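PDB 3IV4: putative oxidoreductase from Staphylococcus aureus subsp. aureus, which probably acts as a monothiol bacilliredoxin-like thiol-disulfide oxidoreductase with a thioredoxin fold. Local coordinates for residues A[103-106]-A[107-111]. Residues are numbered along the deposited sequence; the frame is centred on the assembly and turned at random.
Sequences NVSS and LAQAE
L107 N donates to N103 O at 3.0 Å and closes the first turn of helix 104-110, the C-terminal helix of the thioredoxin fold. The side chain of L107 lies alongside the same carbonyl. Its CG, placed beside the backbone N by a chi1 of -69°, comes within 3.4 Å of N103 O. From there L107 packs the helix on F28 and W95 of the sheet and on F49 of helix 37-53.

A108 N bonds to V104 O, and its CB sits 3.4 Å from that oxygen. Q109 N bonds to S105 O at 3.0 Å. The Q109 side chain then bends at chi2 (148°) and folds back along the preceding turn. Its CD comes to 3.2 Å from S105 O, and NE2 lies near the same oxygen at too poor an angle to bond. OE1 is held instead through a water that donates both to it and to S106 O. A110 N also bonds to S106 O, so that carbonyl serves a backbone donor and a water. E111 OE1 forms a salt bridge with R53.

N103, the N-cap, and S106 form a capping box. S106 N donates to N103 OD1 at 2.9 Å, and N103 N donates back to S106 OG at 3.2 Å. In the conformer given, S105 OG also donates to OD1, from the opposite face of the amide plane. S106 OG has a further partner in D101 O, while N103 ND2 bonds to G100 O.

N103 OD1 thus accepts from a helix-start amide and, in this S105 conformer, from a serine hydroxyl as well; N103's own N-H is satisfied. This chemistry implies a helix start fixed at N103 and tied to the preceding loop, with the hydroxyl of buried S106 bonded to N103 N and D101 O.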
ATOM      1  N   ASN A 103      -4.644   3.897  -8.899  1.00 11.76           N
ATOM      2  CA  ASN A 103      -6.064   3.725  -9.201  1.00 12.26           C
ATOM      3  C   ASN A 103      -6.302   2.259  -9.521  1.00 12.45           C
ATOM      4  O   ASN A 103      -5.342   1.488  -9.677  1.00 12.23           O
ATOM      5  CB  ASN A 103      -6.507   4.669 -10.340  1.00 13.63           C
ATOM      6  CG  ASN A 103      -5.596   4.596 -11.543  1.00 14.02           C
ATOM      7  OD1 ASN A 103      -5.388   3.530 -12.116  1.00 15.43           O
ATOM      8  ND2 ASN A 103      -5.017   5.732 -11.916  1.00 18.61           N
ATOM      9  N   VAL A 104      -7.572   1.868  -9.621  0.50 12.45           N
ATOM     10  CA  VAL A 104      -7.907   0.459  -9.774  0.50 12.41           C
ATOM     11  C   VAL A 104      -7.264  -0.165 -11.010  0.50 13.19           C
ATOM     12  O   VAL A 104      -6.859  -1.329 -10.984  0.50 13.41           O
ATOM     13  CB  VAL A 104      -9.422   0.234  -9.816  0.50 12.12           C
ATOM     14  CG1 VAL A 104      -9.701  -1.233 -10.061  0.50  9.97           C
ATOM     15  CG2 VAL A 104     -10.069   0.715  -8.512  0.50 11.73           C
ATOM     16  N   SER A 105      -7.146   0.607 -12.084  0.50 13.66           N
ATOM     17  CA  SER A 105      -6.506   0.094 -13.298  0.50 14.27           C
ATOM     18  C   SER A 105      -4.985  -0.054 -13.182  0.50 13.62           C
ATOM     19  O   SER A 105      -4.424  -1.030 -13.686  0.50 13.86           O
ATOM     20  CB  SER A 105      -6.898   0.906 -14.533  0.50 14.93           C
ATOM     21  OG  SER A 105      -6.739   2.301 -14.338  0.50 16.86           O
ATOM     22  N   SER A 106      -4.306   0.889 -12.527  1.00 13.24           N
ATOM     23  CA  SER A 106      -2.861   0.744 -12.365  1.00 13.15           C
ATOM     24  C   SER A 106      -2.495  -0.382 -11.405  1.00 12.81           C
ATOM     25  O   SER A 106      -1.523  -1.109 -11.627  1.00 12.30           O
ATOM     26  CB  SER A 106      -2.196   2.055 -11.978  1.00 12.89           C
ATOM     27  OG  SER A 106      -2.456   2.395 -10.626  1.00 12.95           O
ATOM     28  N   LEU A 107      -3.286  -0.535 -10.344  1.00 11.80           N
ATOM     29  CA  LEU A 107      -3.109  -1.650  -9.424  1.00 11.70           C
ATOM     30  C   LEU A 107      -3.292  -2.967 -10.165  1.00 12.46           C
ATOM     31  O   LEU A 107      -2.526  -3.910  -9.970  1.00 12.56           O
ATOM     32  CB  LEU A 107      -4.072  -1.522  -8.236  1.00 10.95           C
ATOM     33  CG  LEU A 107      -3.766  -0.358  -7.267  1.00  9.90           C
ATOM     34  CD1 LEU A 107      -5.008   0.078  -6.503  1.00 11.15           C
ATOM     35  CD2 LEU A 107      -2.665  -0.736  -6.282  1.00 11.18           C
ATOM     36  N   ALA A 108      -4.289  -3.018 -11.043  1.00 12.98           N
ATOM     37  CA  ALA A 108      -4.515  -4.230 -11.831  1.00 13.71           C
ATOM     38  C   ALA A 108      -3.356  -4.527 -12.799  1.00 14.57           C
ATOM     39  O   ALA A 108      -2.938  -5.677 -12.948  1.00 15.23           O
ATOM     40  CB  ALA A 108      -5.825  -4.129 -12.565  1.00 13.93           C
ATOM     41  N   GLN A 109      -2.807  -3.483 -13.408  1.00 15.31           N
ATOM     42  CA  GLN A 109      -1.652  -3.628 -14.294  1.00 16.47           C
ATOM     43  C   GLN A 109      -0.429  -4.147 -13.561  1.00 16.27           C
ATOM     44  O   GLN A 109       0.373  -4.888 -14.139  1.00 16.38           O
ATOM     45  CB  GLN A 109      -1.311  -2.294 -14.941  1.00 18.05           C
ATOM     46  CG  GLN A 109      -2.274  -1.850 -16.017  1.00 21.88           C
ATOM     47  CD  GLN A 109      -2.420  -0.314 -16.098  1.00 27.05           C
ATOM     48  OE1 GLN A 109      -1.523   0.442 -15.710  1.00 28.57           O
ATOM     49  NE2 GLN A 109      -3.557   0.138 -16.594  1.00 29.12           N
ATOM     50  N   ALA A 110      -0.297  -3.783 -12.283  1.00 15.16           N
ATOM     51  CA  ALA A 110       0.838  -4.228 -11.480  1.00 15.24           C
ATOM     52  C   ALA A 110       0.931  -5.741 -11.409  1.00 16.05           C
ATOM     53  O   ALA A 110       2.025  -6.296 -11.299  1.00 15.84           O
ATOM     54  CB  ALA A 110       0.748  -3.640 -10.063  1.00 14.57           C
ATOM     55  N   GLU A 111      -0.218  -6.407 -11.473  1.00 17.46           N
ATOM     56  CA  GLU A 111      -0.276  -7.858 -11.324  1.00 18.96           C
ATOM     57  C   GLU A 111       0.090  -8.637 -12.584  1.00 20.76           C
ATOM     58  O   GLU A 111       0.373  -9.839 -12.493  1.00 22.14           O
ATOM     59  CB  GLU A 111      -1.673  -8.293 -10.884  1.00 18.24           C
ATOM     60  CG  GLU A 111      -2.155  -7.648  -9.605  1.00 18.38           C
ATOM     61  CD  GLU A 111      -3.480  -8.224  -9.151  1.00 18.75           C
ATOM     62  OE1 GLU A 111      -4.507  -8.010  -9.830  1.00 19.70           O
ATOM     63  OE2 GLU A 111      -3.487  -8.888  -8.103  1.00 21.60           O
TER
HETATM   64  O   HOH W   1       0.490   0.075 -13.541  1.00 19.41           O